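Local coordinates for protein uncharacterized conserved (Bdellovibrio bacteriovorus, PDB 7O21) that probably acts as an LD-carboxypeptidase of the YkuD family that edits peptidoglycan, an activity tied to the curved shape of this predatory cell, at residues L95-S100 with A113-Y118; W134-P139 with R149-V154; I254-D259 with A284-D289. All blocks are in the same frame, centred on the assembly; numbering follows the deposited sequence. Where two conformers were deposited one is given.

Interaction 1: residues L95-S100 with A113-Y118; sequences LQERLS and AFTTNY
T115 meets E97, Q96 and L99 at the middle of this antiparallel strand pair, and its side chain reaches out in two directions. CB lies 4.1 Å from E97 O. OG1, set between the backbone N and carbonyl carbon (chi1 67°), accepts from E97 N at 2.9 Å, a bond bent to 140°, and also touches Q96 CB. A water 2.8 Å from T115 OG1 continues to E97 OE2, where its bond is weak. The methyl CG2 goes the other way, to L99 CD1 at 3.7 Å, beside W134 of the neighbouring strand.

Backbone bonds flank this point: T115 N gives to E97 O, and L99 and A113 exchange two. Q96 N and E97 N both turn to T115, the first to its carbonyl O and the second to its hydroxyl OG1. On the face that bears R98 and F114, the extended arginine chain runs beside the phenylalanine and points the same way, its CB and CG each 3.8 Å from F114 CE2, while L95 CD2 packs on F114 CB. A side-chain hydroxyl therefore does part of the backbone's pairing here: OG1 takes a backbone N-H and a water while CG2 meets an apolar methyl, so one side chain serves both a polar and an apolar neighbour.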
loop_
_atom_site.group_PDB
_atom_site.type_symbol
_atom_site.label_atom_id
_atom_site.label_comp_id
_atom_site.label_asym_id
_atom_site.label_seq_id
_atom_site.Cartn_x
_atom_site.Cartn_y
_atom_site.Cartn_z
ATOM N N LEU A 95 9.464 -3.172 7.003
ATOM C CA LEU A 95 8.517 -4.081 7.638
ATOM C C LEU A 95 7.213 -3.354 7.941
ATOM O O LEU A 95 7.226 -2.232 8.458
ATOM C CB LEU A 95 9.129 -4.641 8.916
ATOM C CG LEU A 95 10.408 -5.437 8.607
ATOM C CD1 LEU A 95 11.306 -5.524 9.824
ATOM C CD2 LEU A 95 10.055 -6.818 8.062
ATOM N N GLN A 96 6.101 -4.003 7.621
ATOM C CA GLN A 96 4.784 -3.329 7.680
ATOM C C GLN A 96 3.858 -3.812 8.798
ATOM O O GLN A 96 3.316 -2.967 9.454
ATOM C CB GLN A 96 4.097 -3.505 6.327
ATOM C CG GLN A 96 4.841 -2.882 5.158
ATOM C CD GLN A 96 3.992 -2.783 3.916
ATOM O OE1 GLN A 96 3.495 -3.770 3.398
ATOM N NE2 GLN A 96 3.782 -1.569 3.440
ATOM N N GLU A 97 3.540 -5.100 8.851
ATOM C CA GLU A 97 2.576 -5.606 9.816
ATOM C C GLU A 97 3.159 -6.787 10.570
ATOM O O GLU A 97 4.010 -7.516 10.056
ATOM C CB GLU A 97 1.305 -6.111 9.116
ATOM C CG GLU A 97 0.531 -5.061 8.336
ATOM C CD GLU A 97 -0.642 -5.662 7.572
ATOM O OE1 GLU A 97 -1.258 -6.625 8.071
ATOM O OE2 GLU A 97 -0.929 -5.180 6.458
ATOM N N ARG A 98 2.673 -6.978 11.789
ATOM C CA ARG A 98 3.050 -8.099 12.636
ATOM C C ARG A 98 1.873 -9.065 12.716
ATOM O O ARG A 98 0.734 -8.652 12.965
ATOM C CB ARG A 98 3.425 -7.582 14.024
ATOM C CG ARG A 98 3.767 -8.640 15.064
ATOM C CD ARG A 98 4.049 -7.967 16.407
ATOM N NE ARG A 98 3.989 -8.913 17.520
ATOM C CZ ARG A 98 4.752 -8.839 18.605
ATOM N NH1 ARG A 98 5.640 -7.861 18.730
ATOM N NH2 ARG A 98 4.629 -9.742 19.570
ATOM N N LEU A 99 2.152 -10.343 12.485
ATOM C CA LEU A 99 1.139 -11.385 12.455
ATOM C C LEU A 99 1.551 -12.513 13.390
ATOM O O LEU A 99 2.738 -12.822 13.535
ATOM C CB LEU A 99 1.006 -11.966 11.044
ATOM C CG LEU A 99 0.691 -10.972 9.930
ATOM C CD1 LEU A 99 0.833 -11.619 8.560
ATOM C CD2 LEU A 99 -0.711 -10.453 10.133
ATOM N N SER A 100 0.560 -13.147 14.015
ATOM C CA SER A 100 0.820 -14.304 14.858
ATOM C C SER A 100 -0.396 -15.217 14.824
ATOM O O SER A 100 -1.354 -14.986 14.079
ATOM C CB SER A 100 1.180 -13.890 16.289
ATOM O OG SER A 100 1.625 -15.022 17.029
ATOM N N ALA A 113 5.319 -13.420 12.324
ATOM C CA ALA A 113 5.744 -13.021 10.991
ATOM C C ALA A 113 5.629 -11.516 10.883
ATOM O O ALA A 113 4.735 -10.905 11.472
ATOM C CB ALA A 113 4.895 -13.646 9.875
ATOM N N PHE A 114 6.530 -10.922 10.110
ATOM C CA PHE A 114 6.456 -9.512 9.767
ATOM C C PHE A 114 6.388 -9.401 8.256
ATOM O O PHE A 114 7.216 -9.987 7.553
ATOM C CB PHE A 114 7.679 -8.765 10.290
ATOM C CG PHE A 114 7.740 -8.699 11.781
ATOM C CD1 PHE A 114 8.381 -9.703 12.503
ATOM C CD2 PHE A 114 7.144 -7.648 12.473
ATOM C CE1 PHE A 114 8.431 -9.659 13.882
ATOM C CE2 PHE A 114 7.189 -7.604 13.863
ATOM C CZ PHE A 114 7.834 -8.614 14.566
ATOM N N THR A 115 5.386 -8.675 7.761
ATOM C CA THR A 115 5.264 -8.509 6.324
ATOM C C THR A 115 6.189 -7.394 5.858
ATOM O O THR A 115 6.637 -6.556 6.648
ATOM C CB THR A 115 3.821 -8.162 5.962
ATOM O OG1 THR A 115 3.507 -6.856 6.483
ATOM C CG2 THR A 115 2.850 -9.195 6.556
ATOM N N THR A 116 6.440 -7.370 4.557
ATOM C CA THR A 116 7.238 -6.313 3.947
ATOM C C THR A 116 6.411 -5.541 2.921
ATOM O O THR A 116 5.240 -5.852 2.648
ATOM C CB THR A 116 8.482 -6.877 3.255
ATOM O OG1 THR A 116 8.098 -7.574 2.056
ATOM C CG2 THR A 116 9.297 -7.798 4.187
ATOM N N ASN A 117 7.036 -4.516 2.345
ATOM C CA ASN A 117 6.448 -3.777 1.238
ATOM C C ASN A 117 6.847 -4.344 -0.117
ATOM O O ASN A 117 6.661 -3.665 -1.132
ATOM C CB ASN A 117 6.790 -2.284 1.335
ATOM C CG ASN A 117 8.278 -2.015 1.163
ATOM O OD1 ASN A 117 9.102 -2.767 1.635
ATOM N ND2 ASN A 117 8.614 -0.938 0.443
ATOM N N TYR A 118 7.402 -5.551 -0.172
ATOM C CA TYR A 118 7.681 -6.151 -1.469
ATOM C C TYR A 118 6.373 -6.374 -2.220
ATOM O O TYR A 118 5.411 -6.896 -1.645
ATOM C CB TYR A 118 8.397 -7.499 -1.326
ATOM C CG TYR A 118 8.582 -8.179 -2.668
ATOM C CD1 TYR A 118 9.712 -7.933 -3.433
ATOM C CD2 TYR A 118 7.614 -9.035 -3.184
ATOM C CE1 TYR A 118 9.884 -8.528 -4.676
ATOM C CE2 TYR A 118 7.779 -9.634 -4.422
ATOM C CZ TYR A 118 8.918 -9.377 -5.157
ATOM O OH TYR A 118 9.105 -9.958 -6.393
HETATM O O HOH W 1 1.418 -5.947 4.920
#

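Interaction 2: residues W134-P139 with R149-V154; sequences WLHAIP and RGCVVV
H136 on strand 134-136 faces C151, just ahead of the parallel strand 152-153, with the imidazole turned so that its edge meets the cysteine sulfur. SG lies in the ring plane, 4.8 Å from the centroid of the H136 ring, and NE2 of H136 comes 3.6 Å from C151 CB. H136 CE1 touches V153 CG2 at 3.8 Å, while V152 O sits over one face. CG of H136 stands between its own backbone N and carbonyl carbon (chi1 65°), and ring rotation is fixed by ND1, which donates to A137 O at 2.6 Å with that oxygen in the ring plane. Y109 adds an edge-to-face contact from outside the pair.

The sulfur of C151 has a partner of its own: W134 N points its hydrogen at C151 SG over 3.5 Å, and W134 CB packs beside the sulfur. The indole leads away from C151, toward Y109 and strand 113-116, with G225 of the second subunit also packing on it. This His-Cys pair, with C151 following G150, is consistent with the catalytic motif of YkuD L,D-transpeptidases, C151 being the predicted nucleophile and H136 the predicted proton donor/acceptor.

Backbone bonds from V152 N to W134 O, H136 N to V152 O and V154 N to H136 O zip the strands together. On the sheet face away from the histidine, the L135 and V152 side chains cross obliquely, CD1 of L135 3.7 Å from V152 CG1, and I159 of helix 156-163 also packs on L135. Beyond the strand, I138 CB rests on V153 CG1 at 3.9 Å. V154 O, buried with no hydrogen-bond partner, receives a CA-H...O contact from A137 CA at 3.1 Å.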
loop_
_atom_site.group_PDB
_atom_site.type_symbol
_atom_site.label_atom_id
_atom_site.label_comp_id
_atom_site.label_asym_id
_atom_site.label_seq_id
_atom_site.Cartn_x
_atom_site.Cartn_y
_atom_site.Cartn_z
ATOM N N TRP A 134 8.101 -12.144 3.506
ATOM C CA TRP A 134 7.922 -11.910 4.927
ATOM C C TRP A 134 9.210 -12.293 5.641
ATOM O O TRP A 134 10.008 -13.093 5.141
ATOM C CB TRP A 134 6.832 -12.824 5.508
ATOM C CG TRP A 134 5.409 -12.516 5.130
ATOM C CD1 TRP A 134 4.964 -11.550 4.279
ATOM C CD2 TRP A 134 4.247 -13.192 5.619
ATOM N NE1 TRP A 134 3.586 -11.591 4.196
ATOM C CE2 TRP A 134 3.124 -12.589 5.018
ATOM C CE3 TRP A 134 4.048 -14.257 6.508
ATOM C CZ2 TRP A 134 1.816 -13.004 5.285
ATOM C CZ3 TRP A 134 2.755 -14.674 6.768
ATOM C CH2 TRP A 134 1.653 -14.044 6.165
ATOM N N LEU A 135 9.378 -11.746 6.844
ATOM C CA LEU A 135 10.353 -12.238 7.813
ATOM C C LEU A 135 9.571 -13.042 8.848
ATOM O O LEU A 135 8.639 -12.513 9.461
ATOM C CB LEU A 135 11.049 -11.055 8.487
ATOM C CG LEU A 135 11.804 -11.361 9.785
ATOM C CD1 LEU A 135 13.078 -12.209 9.576
ATOM C CD2 LEU A 135 12.148 -10.046 10.463
ATOM N N HIS A 136 9.883 -14.328 8.993
ATOM C CA HIS A 136 9.071 -15.140 9.893
ATOM C C HIS A 136 9.902 -16.258 10.497
ATOM O O HIS A 136 11.100 -16.369 10.253
ATOM C CB HIS A 136 7.798 -15.665 9.207
ATOM C CG HIS A 136 8.047 -16.628 8.088
ATOM N ND1 HIS A 136 8.392 -17.950 8.301
ATOM C CD2 HIS A 136 7.952 -16.477 6.744
ATOM C CE1 HIS A 136 8.512 -18.561 7.134
ATOM N NE2 HIS A 136 8.251 -17.688 6.174
ATOM N N ALA A 137 9.258 -17.071 11.330
ATOM C CA ALA A 137 9.926 -18.190 11.968
ATOM C C ALA A 137 9.353 -19.502 11.429
ATOM O O ALA A 137 8.730 -19.530 10.354
ATOM C CB ALA A 137 9.834 -18.044 13.486
ATOM N N ILE A 138 9.605 -20.566 12.136
ATOM C CA ILE A 138 9.216 -21.911 11.661
ATOM C C ILE A 138 9.366 -22.859 12.844
ATOM O O ILE A 138 10.019 -22.528 13.756
ATOM C CB ILE A 138 10.087 -22.282 10.443
ATOM C CG1 ILE A 138 9.325 -23.152 9.438
ATOM C CG2 ILE A 138 11.446 -22.830 10.862
ATOM C CD1 ILE A 138 9.709 -22.970 8.022
ATOM N N PRO A 139 8.771 -24.055 12.834
ATOM C CA PRO A 139 8.971 -24.949 13.951
ATOM C C PRO A 139 10.456 -25.295 14.126
ATOM O O PRO A 139 11.180 -25.458 13.235
ATOM C CB PRO A 139 8.176 -26.173 13.511
ATOM C CG PRO A 139 7.045 -25.546 12.750
ATOM C CD PRO A 139 7.758 -24.505 11.922
ATOM N N ARG A 149 9.308 -19.581 -0.884
ATOM C CA ARG A 149 10.429 -19.057 -1.646
ATOM C C ARG A 149 10.598 -17.564 -1.409
ATOM O O ARG A 149 9.661 -16.781 -1.582
ATOM C CB ARG A 149 10.226 -19.330 -3.139
ATOM C CG ARG A 149 11.457 -19.014 -3.973
ATOM C CD ARG A 149 11.206 -19.185 -5.464
ATOM N NE ARG A 149 12.451 -19.063 -6.216
ATOM C CZ ARG A 149 12.698 -19.676 -7.368
ATOM N NH1 ARG A 149 11.784 -20.464 -7.918
ATOM N NH2 ARG A 149 13.866 -19.501 -7.971
ATOM N N GLY A 150 11.804 -17.179 -1.006
ATOM C CA GLY A 150 12.157 -15.788 -0.871
ATOM C C GLY A 150 11.936 -15.186 0.502
ATOM O O GLY A 150 12.424 -14.081 0.758
ATOM N N CYS A 151 11.205 -15.858 1.389
ATOM C CA CYS A 151 10.997 -15.336 2.731
ATOM C C CYS A 151 12.277 -15.448 3.540
ATOM O O CYS A 151 13.083 -16.360 3.342
ATOM C CB CYS A 151 9.907 -16.128 3.426
ATOM S SG CYS A 151 8.259 -15.588 2.877
ATOM N N VAL A 152 12.453 -14.524 4.473
ATOM C CA VAL A 152 13.559 -14.597 5.428
ATOM C C VAL A 152 13.076 -15.362 6.652
ATOM O O VAL A 152 12.084 -14.976 7.280
ATOM C CB VAL A 152 14.041 -13.196 5.822
ATOM C CG1 VAL A 152 15.210 -13.301 6.809
ATOM C CG2 VAL A 152 14.409 -12.378 4.583
ATOM N N VAL A 153 13.750 -16.460 6.982
ATOM C CA VAL A 153 13.298 -17.352 8.043
ATOM C C VAL A 153 14.363 -17.424 9.128
ATOM O O VAL A 153 15.559 -17.579 8.833
ATOM C CB VAL A 153 12.998 -18.755 7.490
ATOM C CG1 VAL A 153 12.301 -19.634 8.553
ATOM C CG2 VAL A 153 12.172 -18.664 6.211
ATOM N N VAL A 154 13.915 -17.331 10.377
ATOM C CA VAL A 154 14.750 -17.423 11.561
ATOM C C VAL A 154 14.076 -18.364 12.554
ATOM O O VAL A 154 12.917 -18.758 12.403
ATOM C CB VAL A 154 14.991 -16.043 12.209
ATOM C CG1 VAL A 154 15.729 -15.117 11.243
ATOM C CG2 VAL A 154 13.670 -15.407 12.623
#

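Interaction 3: residues I254-D259 with A284-D289; sequences IVQHND and ALKSGD
D259 lies in the tight turn that closes one hairpin of the NTF2-like sheet, immediately ahead of strand 260-270, and its carbonyl meets L285 and K286 on strand 275-287. Strand 246-257 and strand 275-287 are not neighbours; strand 260-270 runs between them, and the bond from K286 N to D259 O carries on its antiparallel pairing with 275-287 at the turn. N258, with a positive phi of 55°, and D259 form a type II' turn, which lets the chain double back into strand 260-270.

Taking the second segment in order, A284 pairs through its backbone with L261, and the next bond in that register is the one at D259. L285 comes next: its CA gives a CA-H...O contact of 3.2 Å to D259 O, and its side chain lies beside that of D259, both pointing the same way. CD2 of L285 approaches both D259 O and the carboxylate, 3.5 Å from OD2, so a leucine methyl rests on an acidic group near the surface. L285 also packs on I294 of the next strand and on F122 and R125 of helix 121-126, which belongs to the catalytic part of the chain.

K286 follows, with its N donating to D259 O at 2.9 Å, the one hydrogen bond across the contact. Its extended chain runs alongside the turn: CG passes 3.8 Å from D259 O, CD passes N258 O, and CE comes closer still, 3.4 Å from N258 O. At CE the chain bends (chi4 -82°), and NZ hydrogen-bonds Y291 OH.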
loop_
_atom_site.group_PDB
_atom_site.type_symbol
_atom_site.label_atom_id
_atom_site.label_comp_id
_atom_site.label_asym_id
_atom_site.label_seq_id
_atom_site.Cartn_x
_atom_site.Cartn_y
_atom_site.Cartn_z
ATOM N N ILE A 254 20.352 6.331 4.062
ATOM C CA ILE A 254 20.989 6.173 2.754
ATOM C C ILE A 254 21.362 4.707 2.596
ATOM O O ILE A 254 22.139 4.170 3.399
ATOM C CB ILE A 254 22.245 7.044 2.587
ATOM C CG1 ILE A 254 21.911 8.502 2.892
ATOM C CG2 ILE A 254 22.800 6.892 1.154
ATOM C CD1 ILE A 254 23.131 9.442 2.871
ATOM N N VAL A 255 20.787 4.056 1.587
ATOM C CA VAL A 255 21.126 2.685 1.222
ATOM C C VAL A 255 21.496 2.676 -0.256
ATOM O O VAL A 255 20.752 3.196 -1.094
ATOM C CB VAL A 255 19.957 1.722 1.483
ATOM C CG1 VAL A 255 20.346 0.300 1.111
ATOM C CG2 VAL A 255 19.580 1.771 2.949
ATOM N N GLN A 256 22.636 2.062 -0.573
ATOM C CA GLN A 256 23.088 1.945 -1.956
ATOM C C GLN A 256 23.519 0.506 -2.172
ATOM O O GLN A 256 24.501 0.058 -1.578
ATOM C CB GLN A 256 24.249 2.898 -2.230
ATOM C CG GLN A 256 24.389 3.258 -3.704
ATOM C CD GLN A 256 24.928 2.117 -4.543
ATOM O OE1 GLN A 256 24.223 1.550 -5.398
ATOM N NE2 GLN A 256 26.189 1.773 -4.312
ATOM N N HIS A 257 22.787 -0.217 -3.011
ATOM C CA HIS A 257 23.069 -1.619 -3.267
ATOM C C HIS A 257 22.805 -1.931 -4.734
ATOM O O HIS A 257 21.764 -1.550 -5.274
ATOM C CB HIS A 257 22.214 -2.505 -2.350
ATOM C CG HIS A 257 22.468 -3.965 -2.518
ATOM N ND1 HIS A 257 21.587 -4.801 -3.169
ATOM C CD2 HIS A 257 23.510 -4.734 -2.137
ATOM C CE1 HIS A 257 22.070 -6.029 -3.167
ATOM N NE2 HIS A 257 23.244 -6.013 -2.561
ATOM N N ASN A 258 23.746 -2.632 -5.379
ATOM C CA ASN A 258 23.630 -2.990 -6.808
ATOM C C ASN A 258 23.409 -1.698 -7.594
ATOM O O ASN A 258 24.197 -0.751 -7.463
ATOM C CB ASN A 258 22.572 -4.067 -7.022
ATOM C CG ASN A 258 23.039 -5.452 -6.607
ATOM O OD1 ASN A 258 24.232 -5.700 -6.505
ATOM N ND2 ASN A 258 22.092 -6.355 -6.379
ATOM N N ASP A 259 22.360 -1.606 -8.395
ATOM C CA ASP A 259 22.095 -0.417 -9.188
ATOM C C ASP A 259 21.303 0.646 -8.436
ATOM O O ASP A 259 21.078 1.725 -8.988
ATOM C CB ASP A 259 21.320 -0.823 -10.448
ATOM C CG ASP A 259 20.035 -1.610 -10.130
ATOM O OD1 ASP A 259 20.008 -2.412 -9.154
ATOM O OD2 ASP A 259 19.037 -1.434 -10.868
ATOM N N ALA A 284 16.638 6.138 -6.781
ATOM C CA ALA A 284 17.535 6.484 -7.880
ATOM C C ALA A 284 18.251 5.233 -8.371
ATOM O O ALA A 284 18.347 4.229 -7.666
ATOM C CB ALA A 284 18.541 7.582 -7.495
ATOM N N LEU A 285 18.735 5.303 -9.612
ATOM C CA LEU A 285 19.498 4.219 -10.217
ATOM C C LEU A 285 20.818 4.763 -10.729
ATOM O O LEU A 285 20.906 5.924 -11.151
ATOM C CB LEU A 285 18.736 3.556 -11.385
ATOM C CG LEU A 285 17.437 2.834 -11.011
ATOM C CD1 LEU A 285 16.708 2.382 -12.277
ATOM C CD2 LEU A 285 17.702 1.657 -10.058
ATOM N N LYS A 286 21.839 3.898 -10.717
ATOM C CA LYS A 286 23.142 4.262 -11.257
ATOM C C LYS A 286 23.020 4.741 -12.696
ATOM O O LYS A 286 22.285 4.170 -13.505
ATOM C CB LYS A 286 24.064 3.041 -11.239
ATOM C CG LYS A 286 24.649 2.737 -9.880
ATOM C CD LYS A 286 25.806 1.741 -10.015
ATOM C CE LYS A 286 26.493 1.496 -8.675
ATOM N NZ LYS A 286 27.474 2.577 -8.360
ATOM N N SER A 287 23.778 5.789 -13.000
ATOM C CA SER A 287 23.902 6.359 -14.336
ATOM C C SER A 287 25.363 6.742 -14.486
ATOM O O SER A 287 25.803 7.727 -13.884
ATOM C CB SER A 287 23.029 7.605 -14.466
ATOM O OG SER A 287 23.122 8.142 -15.781
ATOM N N GLY A 288 26.111 5.963 -15.254
ATOM C CA GLY A 288 27.538 6.216 -15.378
ATOM C C GLY A 288 28.195 6.187 -14.013
ATOM O O GLY A 288 28.114 5.191 -13.283
ATOM N N ASP A 289 28.840 7.293 -13.633
ATOM C CA ASP A 289 29.504 7.404 -12.340
ATOM C C ASP A 289 28.657 8.125 -11.298
ATOM O O ASP A 289 29.169 8.487 -10.234
ATOM C CB ASP A 289 30.884 8.062 -12.484
ATOM C CG ASP A 289 30.807 9.559 -12.738
ATOM O OD1 ASP A 289 29.693 10.098 -12.909
ATOM O OD2 ASP A 289 31.878 10.202 -12.782
#

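Interactions 1 and 2 belong to one sheet of the catalytic domain: strands 113-116 and 134-136 are neighbours, F114 N probably bonds L135 O, and L99 and T115 pack against the W134 indole. Interaction 2 is wholly buried and brings together the predicted catalytic pair, using parallel backbone bonds, valine packing and a sulfur acceptor. Interaction 1, partly buried, backs it with antiparallel pairing in which a threonine hydroxyl and a water take part. Interaction 3 stands apart in the NTF2-like domain, its centre 26 Å and 28 Å from those of the other two; there, at the surface, a single backbone bond at a hairpin turn and a lysine chain alongside it make the contact.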